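PDB 5YUQ: chintase from Rhizomucor miehei, which hydrolyses chitin as a family 18 glycoside hydrolase, probably cutting its beta-1,4 linkages within an active-site tunnel. Local coordinates for residues S5-D10 / A175-A180; D23-A28 / W350-D355; S44-V49 / I60-G65; S88-V93 / K133-K138. All coordinates share one frame; numbering follows the deposited sequence.

Contact 1 of 4, residues S5-D10 / A175-A180; sequences SAYVVD and AFYIMA
Tyr7 and Tyr177 reach toward each other from strands 4-9 and 175-178, and their side chains cross obliquely rather than stacking. The phenol oxygen of Tyr7 comes up to the rim of the Tyr177 ring, close to the plane of that ring, with OH of Tyr7 3.6 Å from CD2 of Tyr177. Behind the oxygen, CE1 of Tyr7 lies 4.2 Å from the same CD2, so a single carbon of Tyr177 takes both approaches. The second torsion of Tyr177 explains this. At chi2 3° the ring plane contains the bond from CB back to CA, and the CD2 edge is thrust away from its own backbone and into the Tyr7 phenol. Farther along the ring, the hydroxyl ends of Ser5 and Tyr177 come close, with Ser5 OG 3.4 Å from Tyr177 OH and 4.0 Å from Tyr177 CZ. Both oxygens contributed by strand 4-9 have firmer partners elsewhere: Ser5 OG bonds to His24 ND1, and Tyr7 OH to Asn103 OD1. The Tyr7 phenol is thus held at its tip by an amide oxygen, while the same phenol oxygen and the neighbouring CE1 lie against CD2 of Tyr177, and the buried oxygens of Ser5 and Tyr7 are satisfied by residues outside the pair. The strands are not sheet neighbours. Their nearest CA atoms, in Ser5 and Tyr177, remain 9.4 Å apart, and the gap is crossed by side chains alone. Large residues meeting in this way across the lumen of an eight-stranded parallel barrel are the interior filling of the TIM barrel on which family 18 chitinases are built.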
loop_
_atom_site.group_PDB
_atom_site.type_symbol
_atom_site.label_atom_id
_atom_site.label_comp_id
_atom_site.label_asym_id
_atom_site.label_seq_id
_atom_site.Cartn_x
_atom_site.Cartn_y
_atom_site.Cartn_z
ATOM N N SER A 5 2.431 -8.885 7.720
ATOM C CA SER A 5 2.373 -9.339 6.339
ATOM C C SER A 5 3.320 -8.510 5.510
ATOM O O SER A 5 3.395 -7.299 5.668
ATOM C CB SER A 5 0.969 -9.173 5.789
ATOM O OG SER A 5 0.050 -9.946 6.550
ATOM N N ALA A 6 4.050 -9.170 4.622
ATOM C CA ALA A 6 5.035 -8.480 3.811
ATOM C C ALA A 6 4.698 -8.652 2.345
ATOM O O ALA A 6 4.593 -9.780 1.861
ATOM C CB ALA A 6 6.417 -9.050 4.093
ATOM N N TYR A 7 4.547 -7.539 1.632
ATOM C CA TYR A 7 4.434 -7.607 0.183
ATOM C C TYR A 7 5.796 -7.866 -0.434
ATOM O O TYR A 7 6.796 -7.271 -0.034
ATOM C CB TYR A 7 3.866 -6.307 -0.381
ATOM C CG TYR A 7 2.367 -6.214 -0.250
ATOM C CD1 TYR A 7 1.791 -5.663 0.882
ATOM C CD2 TYR A 7 1.528 -6.687 -1.253
ATOM C CE1 TYR A 7 0.412 -5.577 1.015
ATOM C CE2 TYR A 7 0.134 -6.584 -1.139
ATOM C CZ TYR A 7 -0.409 -6.044 0.004
ATOM O OH TYR A 7 -1.776 -5.957 0.132
ATOM N N VAL A 8 5.827 -8.778 -1.400
ATOM C CA VAL A 8 6.984 -8.932 -2.266
ATOM C C VAL A 8 6.469 -8.730 -3.675
ATOM O O VAL A 8 5.293 -8.987 -3.952
ATOM C CB VAL A 8 7.634 -10.313 -2.123
ATOM C CG1 VAL A 8 8.148 -10.498 -0.705
ATOM C CG2 VAL A 8 6.659 -11.429 -2.503
ATOM N N VAL A 9 7.331 -8.246 -4.558
ATOM C CA VAL A 9 6.894 -7.869 -5.894
ATOM C C VAL A 9 7.528 -8.737 -6.974
ATOM O O VAL A 9 8.714 -9.050 -6.920
ATOM C CB VAL A 9 7.116 -6.353 -6.177
ATOM C CG1 VAL A 9 6.325 -5.509 -5.179
ATOM C CG2 VAL A 9 8.606 -5.982 -6.136
ATOM N N ASP A 10 6.713 -9.131 -7.946
ATOM C CA ASP A 10 7.127 -10.074 -8.983
ATOM C C ASP A 10 8.348 -9.595 -9.762
ATOM O O ASP A 10 9.190 -10.398 -10.171
ATOM C CB ASP A 10 5.961 -10.316 -9.938
ATOM C CG ASP A 10 6.239 -11.419 -10.926
ATOM O OD1 ASP A 10 6.022 -12.605 -10.572
ATOM O OD2 ASP A 10 6.656 -11.107 -12.061
ATOM N N ALA A 175 -9.454 -9.397 6.550
ATOM C CA ALA A 175 -8.682 -8.228 6.961
ATOM C C ALA A 175 -8.610 -7.192 5.875
ATOM O O ALA A 175 -8.665 -7.517 4.682
ATOM C CB ALA A 175 -7.263 -8.631 7.393
ATOM N N PHE A 176 -8.466 -5.947 6.309
ATOM C CA PHE A 176 -8.445 -4.800 5.422
ATOM C C PHE A 176 -7.108 -4.119 5.639
ATOM O O PHE A 176 -6.831 -3.595 6.730
ATOM C CB PHE A 176 -9.588 -3.847 5.782
ATOM C CG PHE A 176 -10.965 -4.449 5.601
ATOM C CD1 PHE A 176 -11.453 -5.386 6.502
ATOM C CD2 PHE A 176 -11.768 -4.074 4.535
ATOM C CE1 PHE A 176 -12.709 -5.950 6.336
ATOM C CE2 PHE A 176 -13.036 -4.619 4.361
ATOM C CZ PHE A 176 -13.514 -5.564 5.264
ATOM N N TYR A 177 -6.260 -4.149 4.617
ATOM C CA TYR A 177 -4.899 -3.629 4.738
ATOM C C TYR A 177 -4.877 -2.172 4.303
ATOM O O TYR A 177 -4.931 -1.889 3.112
ATOM C CB TYR A 177 -3.944 -4.419 3.836
ATOM C CG TYR A 177 -3.708 -5.879 4.201
ATOM C CD1 TYR A 177 -4.378 -6.489 5.256
ATOM C CD2 TYR A 177 -2.801 -6.640 3.478
ATOM C CE1 TYR A 177 -4.150 -7.825 5.575
ATOM C CE2 TYR A 177 -2.564 -7.971 3.789
ATOM C CZ TYR A 177 -3.234 -8.552 4.839
ATOM O OH TYR A 177 -2.995 -9.870 5.142
ATOM N N ILE A 178 -4.785 -1.250 5.259
ATOM C CA ILE A 178 -4.835 0.180 4.950
ATOM C C ILE A 178 -3.526 0.689 4.357
ATOM O O ILE A 178 -2.468 0.606 4.983
ATOM C CB ILE A 178 -5.166 1.015 6.195
ATOM C CG1 ILE A 178 -6.529 0.606 6.755
ATOM C CG2 ILE A 178 -5.183 2.495 5.855
ATOM C CD1 ILE A 178 -6.861 1.264 8.087
ATOM N N MET A 179 -3.608 1.240 3.151
ATOM C CA MET A 179 -2.422 1.761 2.488
ATOM C C MET A 179 -2.148 3.184 2.948
ATOM O O MET A 179 -2.364 4.150 2.216
ATOM C CB MET A 179 -2.581 1.663 0.973
ATOM C CG MET A 179 -2.640 0.212 0.506
ATOM S SD MET A 179 -2.924 0.019 -1.260
ATOM C CE MET A 179 -1.951 1.383 -1.912
ATOM N N ALA A 180 -1.681 3.302 4.187
ATOM C CA ALA A 180 -1.381 4.600 4.776
ATOM C C ALA A 180 -0.008 5.079 4.344
ATOM O O ALA A 180 0.870 5.313 5.164
ATOM C CB ALA A 180 -1.446 4.508 6.287
#

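Contact 2 of 4, residues D23-A28 / W350-D355; sequences DHIVYA and WSLEMD
Where the last strand of the family 18 TIM barrel gives way to the loop toward helix 360-363, Trp350 packs against Ala28 of strand 24-32, and Leu352 against Ile25. The peptide bond after Trp350 is cis, as in many relatives, where a tryptophan at this place forms the floor of the sugar-binding cleft; a similar role here is probable. Strand 4-9 lies between the two partners in the sheet, and the contact passes it on both faces. On the inner face, CB of Ala28 sits equally near two atoms of the indole's six-membered ring, 4.1 Å from CZ3 and 4.1 Å from CH2 of Trp350, approaching obliquely. With CG trans to the backbone N (chi1 -180°), the Trp350 indole extends toward strand 24-32, and its ring also meets that of Tyr7. On the outer face the link is looser, CD1 of Ile25 standing 4.5 Å from CD2 of Leu352. Beyond the cis peptide, the loop holds its own shape. The hydroxyl OG of Ser351 donates to OE1 of Glu353 at 2.8 Å, on the syn side of the carboxylate and 19° out of its plane. CB of Ser351 also lies over one face of the indole, near its rim. Across the segments all is carbon against carbon; contacts of this kind fix no direction, so the pose of Trp350 probably depends on several neighbours, Tyr7, Val9 and Tyr181 among them, with Ala28 adding a small apolar surface.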
loop_
_atom_site.group_PDB
_atom_site.type_symbol
_atom_site.label_atom_id
_atom_site.label_comp_id
_atom_site.label_asym_id
_atom_site.label_seq_id
_atom_site.Cartn_x
_atom_site.Cartn_y
_atom_site.Cartn_z
ATOM N N ASP A 23 4.872 -13.263 9.119
ATOM C CA ASP A 23 3.864 -14.311 9.234
ATOM C C ASP A 23 3.206 -14.653 7.909
ATOM O O ASP A 23 2.678 -15.748 7.733
ATOM C CB ASP A 23 2.776 -13.866 10.209
ATOM C CG ASP A 23 3.331 -13.509 11.559
ATOM O OD1 ASP A 23 3.841 -14.424 12.237
ATOM O OD2 ASP A 23 3.249 -12.326 11.952
ATOM N N HIS A 24 3.224 -13.708 6.982
ATOM C CA HIS A 24 2.389 -13.795 5.803
ATOM C C HIS A 24 3.101 -13.094 4.659
ATOM O O HIS A 24 3.545 -11.961 4.811
ATOM C CB HIS A 24 1.053 -13.100 6.127
ATOM C CG HIS A 24 0.039 -13.136 5.029
ATOM N ND1 HIS A 24 -0.920 -12.155 4.891
ATOM C CD2 HIS A 24 -0.211 -14.046 4.057
ATOM C CE1 HIS A 24 -1.704 -12.447 3.868
ATOM N NE2 HIS A 24 -1.301 -13.591 3.347
ATOM N N ILE A 25 3.244 -13.774 3.525
ATOM C CA ILE A 25 3.804 -13.137 2.335
ATOM C C ILE A 25 2.649 -12.808 1.408
ATOM O O ILE A 25 1.758 -13.639 1.218
ATOM C CB ILE A 25 4.786 -14.060 1.589
ATOM C CG1 ILE A 25 6.052 -14.286 2.419
ATOM C CG2 ILE A 25 5.177 -13.460 0.237
ATOM C CD1 ILE A 25 6.920 -13.058 2.595
ATOM N N VAL A 26 2.635 -11.595 0.869
ATOM C CA VAL A 26 1.613 -11.198 -0.096
ATOM C C VAL A 26 2.314 -10.915 -1.410
ATOM O O VAL A 26 3.126 -10.004 -1.506
ATOM C CB VAL A 26 0.828 -9.966 0.378
ATOM C CG1 VAL A 26 -0.423 -9.788 -0.466
ATOM C CG2 VAL A 26 0.430 -10.138 1.836
ATOM N N TYR A 27 2.018 -11.730 -2.413
ATOM C CA TYR A 27 2.771 -11.715 -3.662
ATOM C C TYR A 27 2.068 -10.822 -4.685
ATOM O O TYR A 27 0.952 -11.104 -5.102
ATOM C CB TYR A 27 2.912 -13.143 -4.196
ATOM C CG TYR A 27 3.892 -13.282 -5.333
ATOM C CD1 TYR A 27 3.560 -12.875 -6.619
ATOM C CD2 TYR A 27 5.140 -13.841 -5.122
ATOM C CE1 TYR A 27 4.460 -12.995 -7.661
ATOM C CE2 TYR A 27 6.045 -13.974 -6.157
ATOM C CZ TYR A 27 5.695 -13.558 -7.421
ATOM O OH TYR A 27 6.608 -13.682 -8.444
ATOM N N ALA A 28 2.746 -9.751 -5.098
ATOM C CA ALA A 28 2.156 -8.736 -5.972
ATOM C C ALA A 28 2.839 -8.732 -7.342
ATOM O O ALA A 28 4.060 -8.802 -7.390
ATOM C CB ALA A 28 2.323 -7.372 -5.320
ATOM N N TRP A 350 5.059 -2.383 2.535
ATOM C CA TRP A 350 5.362 -2.299 1.112
ATOM C C TRP A 350 6.732 -1.657 0.926
ATOM O O TRP A 350 6.897 -0.480 1.245
ATOM C CB TRP A 350 4.324 -1.438 0.363
ATOM C CG TRP A 350 4.661 -1.385 -1.094
ATOM C CD1 TRP A 350 5.589 -0.576 -1.702
ATOM C CD2 TRP A 350 4.131 -2.224 -2.113
ATOM N NE1 TRP A 350 5.649 -0.858 -3.045
ATOM C CE2 TRP A 350 4.758 -1.866 -3.323
ATOM C CE3 TRP A 350 3.166 -3.237 -2.128
ATOM C CZ2 TRP A 350 4.458 -2.495 -4.529
ATOM C CZ3 TRP A 350 2.871 -3.858 -3.321
ATOM C CH2 TRP A 350 3.512 -3.489 -4.505
ATOM N N SER A 351 7.724 -2.387 0.414
ATOM C CA SER A 351 7.683 -3.823 0.171
ATOM C C SER A 351 9.039 -4.398 0.605
ATOM O O SER A 351 10.008 -3.656 0.815
ATOM C CB SER A 351 7.396 -4.122 -1.305
ATOM O OG SER A 351 8.320 -3.435 -2.137
ATOM N N LEU A 352 9.102 -5.718 0.738
ATOM C CA LEU A 352 10.169 -6.373 1.488
ATOM C C LEU A 352 11.574 -6.162 0.937
ATOM O O LEU A 352 12.536 -6.072 1.703
ATOM C CB LEU A 352 9.858 -7.870 1.613
ATOM C CG LEU A 352 10.750 -8.659 2.564
ATOM C CD1 LEU A 352 10.732 -8.035 3.947
ATOM C CD2 LEU A 352 10.291 -10.108 2.627
ATOM N N GLU A 353 11.698 -6.066 -0.382
ATOM C CA GLU A 353 13.025 -5.984 -0.983
ATOM C C GLU A 353 13.682 -4.631 -0.715
ATOM O O GLU A 353 14.869 -4.454 -0.966
ATOM C CB GLU A 353 12.958 -6.291 -2.485
ATOM C CG GLU A 353 12.658 -5.095 -3.383
ATOM C CD GLU A 353 11.236 -4.586 -3.284
ATOM O OE1 GLU A 353 10.369 -5.238 -2.650
ATOM O OE2 GLU A 353 10.966 -3.515 -3.869
ATOM N N MET A 354 12.913 -3.713 -0.184
ATOM C CA MET A 354 13.389 -2.363 0.075
ATOM C C MET A 354 14.199 -2.194 1.350
ATOM O O MET A 354 14.846 -1.230 1.517
ATOM C CB MET A 354 12.231 -1.328 0.095
ATOM C CG MET A 354 11.418 -1.319 -1.152
ATOM S SD MET A 354 10.046 -0.105 -0.832
ATOM C CE MET A 354 9.281 -0.045 -2.479
ATOM N N ASP A 355 14.104 -3.185 2.225
ATOM C CA ASP A 355 14.825 -3.141 3.490
ATOM C C ASP A 355 16.311 -3.339 3.229
ATOM O O ASP A 355 16.702 -3.856 2.175
ATOM C CB ASP A 355 14.313 -4.236 4.429
ATOM C CG ASP A 355 14.503 -3.885 5.891
ATOM O OD1 ASP A 355 15.144 -2.856 6.211
ATOM O OD2 ASP A 355 14.014 -4.652 6.728
#

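Contact 3 of 4, residues S44-V49 / I60-G65; sequences SQLKSV and ISLSVG
Gln45 NE2 is gripped by two groups, the backbone oxygen of Asp10 and the hydroxyl of Tyr27, and these bonds tie the start of helix 43-55 to the loop that follows strand 4-9 and to the middle of strand 24-32. The same helix turn presents Leu46 and Val49 to Ile60 and Leu62 of strand 59-65. Helix and strand segments run nearly antiparallel, at 157°, with their axes 10.6 Å apart. The delta methyl of Ile60 is the point of convergence: its CD1 lies 3.7 Å from CG1 of Val49 and 4.4 Å from CD1 of Leu46. It gets there because the Ile60 side chain is extended, with both chi1 (175°) and chi2 (161°) near trans, so that CD1 projects straight out to the helix. The other branch of Leu46 serves the next outward-facing strand residue, CD2 of Leu46 standing 4.2 Å from CD1 of Leu62. Val49 and Ile60 cross at about a right angle, and so do Leu46 and Leu62. This is the helix of a beta-alpha-beta crossover, laid on the outside of the barrel between strands 24-32 and 59-65. Tyr97 also packs on Leu46. The joint therefore rests on the burial and fit of branched aliphatic ends, which gives it no directional bond, while the side-chain hydroxyls of Ser61 and Ser63 find partners in the barrel interior, His24 and Asn103.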
loop_
_atom_site.group_PDB
_atom_site.type_symbol
_atom_site.label_atom_id
_atom_site.label_comp_id
_atom_site.label_asym_id
_atom_site.label_seq_id
_atom_site.Cartn_x
_atom_site.Cartn_y
_atom_site.Cartn_z
ATOM N N SER A 44 6.945 -19.359 -12.507
ATOM C CA SER A 44 7.972 -20.096 -11.782
ATOM C C SER A 44 8.352 -19.401 -10.487
ATOM O O SER A 44 8.694 -20.055 -9.506
ATOM C CB SER A 44 9.205 -20.288 -12.656
ATOM O OG SER A 44 9.726 -19.040 -13.089
ATOM N N GLN A 45 8.304 -18.071 -10.485
ATOM C CA GLN A 45 8.606 -17.339 -9.259
ATOM C C GLN A 45 7.546 -17.590 -8.197
ATOM O O GLN A 45 7.876 -17.847 -7.043
ATOM C CB GLN A 45 8.729 -15.838 -9.534
ATOM C CG GLN A 45 9.982 -15.481 -10.301
ATOM C CD GLN A 45 10.089 -14.002 -10.598
ATOM O OE1 GLN A 45 10.959 -13.577 -11.349
ATOM N NE2 GLN A 45 9.211 -13.208 -10.004
ATOM N N LEU A 46 6.274 -17.501 -8.576
ATOM C CA LEU A 46 5.212 -17.732 -7.605
ATOM C C LEU A 46 5.293 -19.145 -7.049
ATOM O O LEU A 46 5.193 -19.341 -5.845
ATOM C CB LEU A 46 3.833 -17.461 -8.207
ATOM C CG LEU A 46 2.649 -17.588 -7.234
ATOM C CD1 LEU A 46 2.895 -16.742 -5.992
ATOM C CD2 LEU A 46 1.349 -17.173 -7.907
ATOM N N LYS A 47 5.500 -20.133 -7.914
ATOM C CA LYS A 47 5.612 -21.508 -7.435
ATOM C C LYS A 47 6.814 -21.695 -6.516
ATOM O O LYS A 47 6.716 -22.375 -5.499
ATOM C CB LYS A 47 5.649 -22.502 -8.602
ATOM C CG LYS A 47 4.365 -22.478 -9.409
ATOM C CD LYS A 47 3.990 -23.811 -10.004
ATOM C CE LYS A 47 2.557 -23.757 -10.533
ATOM N NZ LYS A 47 2.249 -24.889 -11.447
ATOM N N SER A 48 7.940 -21.085 -6.867
ATOM C CA SER A 48 9.118 -21.152 -6.017
ATOM C C SER A 48 8.852 -20.553 -4.640
ATOM O O SER A 48 9.171 -21.160 -3.623
ATOM C CB SER A 48 10.308 -20.453 -6.676
ATOM O OG SER A 48 11.283 -20.141 -5.699
ATOM N N VAL A 49 8.246 -19.369 -4.610
ATOM C CA VAL A 49 8.027 -18.683 -3.341
ATOM C C VAL A 49 6.972 -19.374 -2.487
ATOM O O VAL A 49 7.114 -19.442 -1.269
ATOM C CB VAL A 49 7.678 -17.181 -3.549
ATOM C CG1 VAL A 49 7.416 -16.500 -2.206
ATOM C CG2 VAL A 49 8.825 -16.491 -4.267
ATOM N N ILE A 60 0.912 -17.715 2.410
ATOM C CA ILE A 60 1.146 -16.839 1.267
ATOM C C ILE A 60 -0.147 -16.560 0.514
ATOM O O ILE A 60 -0.919 -17.470 0.216
ATOM C CB ILE A 60 2.252 -17.394 0.318
ATOM C CG1 ILE A 60 2.399 -16.513 -0.929
ATOM C CG2 ILE A 60 1.963 -18.836 -0.076
ATOM C CD1 ILE A 60 3.738 -16.711 -1.653
ATOM N N SER A 61 -0.389 -15.284 0.235
ATOM C CA SER A 61 -1.523 -14.866 -0.567
ATOM C C SER A 61 -1.033 -14.248 -1.857
ATOM O O SER A 61 0.049 -13.678 -1.902
ATOM C CB SER A 61 -2.347 -13.808 0.166
ATOM O OG SER A 61 -2.941 -14.342 1.334
ATOM N N LEU A 62 -1.842 -14.350 -2.902
ATOM C CA LEU A 62 -1.595 -13.617 -4.132
ATOM C C LEU A 62 -2.390 -12.324 -4.096
ATOM O O LEU A 62 -3.584 -12.335 -3.771
ATOM C CB LEU A 62 -2.029 -14.449 -5.336
ATOM C CG LEU A 62 -1.890 -13.810 -6.716
ATOM C CD1 LEU A 62 -0.432 -13.517 -7.024
ATOM C CD2 LEU A 62 -2.506 -14.727 -7.759
ATOM N N SER A 63 -1.719 -11.217 -4.401
ATOM C CA SER A 63 -2.386 -9.930 -4.523
ATOM C C SER A 63 -2.825 -9.723 -5.958
ATOM O O SER A 63 -2.025 -9.851 -6.891
ATOM C CB SER A 63 -1.476 -8.789 -4.075
ATOM O OG SER A 63 -2.209 -7.570 -4.004
ATOM N N VAL A 64 -4.101 -9.388 -6.118
ATOM C CA VAL A 64 -4.716 -9.240 -7.426
ATOM C C VAL A 64 -5.094 -7.780 -7.632
ATOM O O VAL A 64 -5.857 -7.214 -6.844
ATOM C CB VAL A 64 -5.991 -10.119 -7.522
ATOM C CG1 VAL A 64 -6.711 -9.902 -8.849
ATOM C CG2 VAL A 64 -5.631 -11.585 -7.332
ATOM N N GLY A 65 -4.558 -7.165 -8.681
ATOM C CA GLY A 65 -4.845 -5.765 -8.947
ATOM C C GLY A 65 -3.573 -4.950 -8.902
ATOM O O GLY A 65 -2.634 -5.221 -9.653
#

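Contact 4 of 4, residues S88-V93 / K133-K138; sequences SNLVDV and KALREK
Leu90 and Leu135 supply the inner part of this helix pair. One methyl of Leu135 does the touching: its CD2 lies 3.9 Å from CB of Leu90 and 4.1 Å from CD1 of Leu90, so it nestles against the base and one branch of the opposing leucine. At chi2 169° CD1 of Leu135 continues the extended chain, and CD2, the branch turned off to the flank, is the one that meets Leu90. Nearer the protein surface, Val91 takes over. Its CG2 meets CB of Lys138 at 3.8 Å, the two side chains crossing at about a right angle, and it also skirts CD2 of Leu135 at 4.5 Å. Lys138 therefore takes part through the aliphatic root of its chain, and the rest bends at chi4 and carries NZ onward. The segments cross at -46° with axes 10.3 Å apart, both running in the same general sense, and the closest CA atoms, those of Val91 and Leu135, are 7.2 Å apart. That is the arrangement of successive helices on the outside of a TIM barrel: helix 80-97 leads into strand 101-105, and helix 124-139 follows it in the chain. One and two turns earlier on helix 80-97, Val87 and Phe83 extend the apolar seam by packing on Ala134. Toward the barrel, Leu90 rests on Val64 of strand 59-65 and on Leu38, so it touches the sheet as well as the neighbouring helix. On the far side of helix 124-139, Arg136 forms a salt bridge with Asp174 and hydrogen bonds to the backbone oxygens of Thr172, Gly140 and Thr143.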
loop_
_atom_site.group_PDB
_atom_site.type_symbol
_atom_site.label_atom_id
_atom_site.label_comp_id
_atom_site.label_asym_id
_atom_site.label_seq_id
_atom_site.Cartn_x
_atom_site.Cartn_y
_atom_site.Cartn_z
ATOM N N SER A 88 -14.214 -17.845 -11.346
ATOM C CA SER A 88 -13.730 -19.173 -11.694
ATOM C C SER A 88 -12.216 -19.146 -11.879
ATOM O O SER A 88 -11.499 -20.038 -11.414
ATOM C CB SER A 88 -14.422 -19.662 -12.975
ATOM O OG SER A 88 -14.011 -20.979 -13.308
ATOM N N ASN A 89 -11.725 -18.108 -12.540
ATOM C CA ASN A 89 -10.293 -17.994 -12.778
ATOM C C ASN A 89 -9.512 -17.747 -11.495
ATOM O O ASN A 89 -8.395 -18.241 -11.338
ATOM C CB ASN A 89 -10.003 -16.898 -13.800
ATOM C CG ASN A 89 -10.376 -17.303 -15.209
ATOM O OD1 ASN A 89 -10.611 -18.483 -15.489
ATOM N ND2 ASN A 89 -10.416 -16.329 -16.112
ATOM N N LEU A 90 -10.101 -16.993 -10.573
ATOM C CA LEU A 90 -9.466 -16.741 -9.282
ATOM C C LEU A 90 -9.403 -18.011 -8.440
ATOM O O LEU A 90 -8.407 -18.272 -7.771
ATOM C CB LEU A 90 -10.194 -15.633 -8.521
ATOM C CG LEU A 90 -10.006 -14.222 -9.078
ATOM C CD1 LEU A 90 -11.041 -13.284 -8.480
ATOM C CD2 LEU A 90 -8.597 -13.715 -8.781
ATOM N N VAL A 91 -10.469 -18.799 -8.465
ATOM C CA VAL A 91 -10.471 -20.066 -7.749
ATOM C C VAL A 91 -9.423 -20.994 -8.350
ATOM O O VAL A 91 -8.716 -21.699 -7.625
ATOM C CB VAL A 91 -11.870 -20.709 -7.780
ATOM C CG1 VAL A 91 -11.824 -22.122 -7.212
ATOM C CG2 VAL A 91 -12.865 -19.842 -7.013
ATOM N N ASP A 92 -9.304 -20.973 -9.674
ATOM C CA ASP A 92 -8.332 -21.830 -10.345
ATOM C C ASP A 92 -6.904 -21.468 -9.956
ATOM O O ASP A 92 -6.085 -22.355 -9.744
ATOM C CB ASP A 92 -8.476 -21.752 -11.865
ATOM C CG ASP A 92 -9.699 -22.474 -12.376
ATOM O OD1 ASP A 92 -10.316 -23.247 -11.609
ATOM O OD2 ASP A 92 -10.035 -22.275 -13.564
ATOM N N VAL A 93 -6.671 -20.189 -9.835
ATOM C CA VAL A 93 -5.326 -19.742 -9.472
ATOM C C VAL A 93 -4.934 -20.184 -8.075
ATOM O O VAL A 93 -3.841 -20.552 -7.820
ATOM C CB VAL A 93 -5.143 -18.213 -9.640
ATOM C CG1 VAL A 93 -5.748 -17.446 -8.498
ATOM C CG2 VAL A 93 -3.669 -17.912 -9.669
ATOM N N LYS A 133 -17.838 -12.425 -1.511
ATOM C CA LYS A 133 -18.801 -13.445 -1.115
ATOM C C LYS A 133 -18.715 -14.673 -1.999
ATOM O O LYS A 133 -18.796 -15.799 -1.513
ATOM C CB LYS A 133 -20.222 -12.897 -1.154
ATOM C CG LYS A 133 -20.498 -11.855 -0.102
ATOM C CD LYS A 133 -21.960 -11.450 -0.174
ATOM C CE LYS A 133 -22.316 -10.418 0.864
ATOM N NZ LYS A 133 -23.695 -9.905 0.602
ATOM N N ALA A 134 -18.570 -14.454 -3.298
ATOM C CA ALA A 134 -18.427 -15.565 -4.230
ATOM C C ALA A 134 -17.149 -16.352 -3.945
ATOM O O ALA A 134 -17.150 -17.582 -3.968
ATOM C CB ALA A 134 -18.428 -15.061 -5.655
ATOM N N LEU A 135 -16.055 -15.641 -3.679
ATOM C CA LEU A 135 -14.801 -16.316 -3.356
ATOM C C LEU A 135 -14.909 -17.081 -2.049
ATOM O O LEU A 135 -14.423 -18.205 -1.942
ATOM C CB LEU A 135 -13.639 -15.323 -3.286
ATOM C CG LEU A 135 -13.311 -14.627 -4.604
ATOM C CD1 LEU A 135 -12.349 -13.492 -4.369
ATOM C CD2 LEU A 135 -12.717 -15.624 -5.573
ATOM N N ARG A 136 -15.559 -16.486 -1.054
ATOM C CA ARG A 136 -15.720 -17.156 0.233
ATOM C C ARG A 136 -16.538 -18.434 0.077
ATOM O O ARG A 136 -16.204 -19.468 0.654
ATOM C CB ARG A 136 -16.396 -16.228 1.251
ATOM C CG ARG A 136 -16.680 -16.905 2.593
ATOM C CD ARG A 136 -15.391 -17.309 3.287
ATOM N NE ARG A 136 -14.665 -16.133 3.768
ATOM C CZ ARG A 136 -13.361 -16.097 4.019
ATOM N NH1 ARG A 136 -12.605 -17.168 3.816
ATOM N NH2 ARG A 136 -12.813 -14.981 4.465
ATOM N N GLU A 137 -17.601 -18.362 -0.718
ATOM C CA GLU A 137 -18.454 -19.529 -0.921
ATOM C C GLU A 137 -17.689 -20.634 -1.646
ATOM O O GLU A 137 -17.813 -21.807 -1.303
ATOM C CB GLU A 137 -19.724 -19.148 -1.692
ATOM C CG GLU A 137 -20.798 -20.234 -1.701
ATOM C CD GLU A 137 -20.530 -21.308 -2.735
ATOM O OE1 GLU A 137 -19.987 -20.964 -3.803
ATOM O OE2 GLU A 137 -20.851 -22.489 -2.477
ATOM N N LYS A 138 -16.891 -20.266 -2.642
ATOM C CA LYS A 138 -16.187 -21.278 -3.428
ATOM C C LYS A 138 -14.923 -21.827 -2.781
ATOM O O LYS A 138 -14.586 -22.992 -2.983
ATOM C CB LYS A 138 -15.908 -20.772 -4.849
ATOM C CG LYS A 138 -17.067 -21.061 -5.790
ATOM C CD LYS A 138 -17.146 -20.101 -6.946
ATOM C CE LYS A 138 -18.501 -20.228 -7.633
ATOM N NZ LYS A 138 -18.823 -21.648 -7.923
#

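Overall arrangement
From the N terminus, strand 4-9 opens contact 1 and strand 24-32 opens contact 2. Contact 3 then closes a short local loop, helix 43-55 folding back on strand 59-65, and contact 4 follows in series by pairing helix 80-97 with helix 124-139. Contact 1 closes around both when strand 175-178 arrives across the barrel lumen. Contact 2 closes last, at residues 350-355, so it crosses contact 1 and also encloses contacts 3 and 4. Contact 1 thus joins the first strand to one from mid-chain, contact 2 the second strand to the loop after the last, contact 3 sets a helix on the barrel, and contact 4 joins two outer helices, meeting contact 3 through Leu62 with Val93.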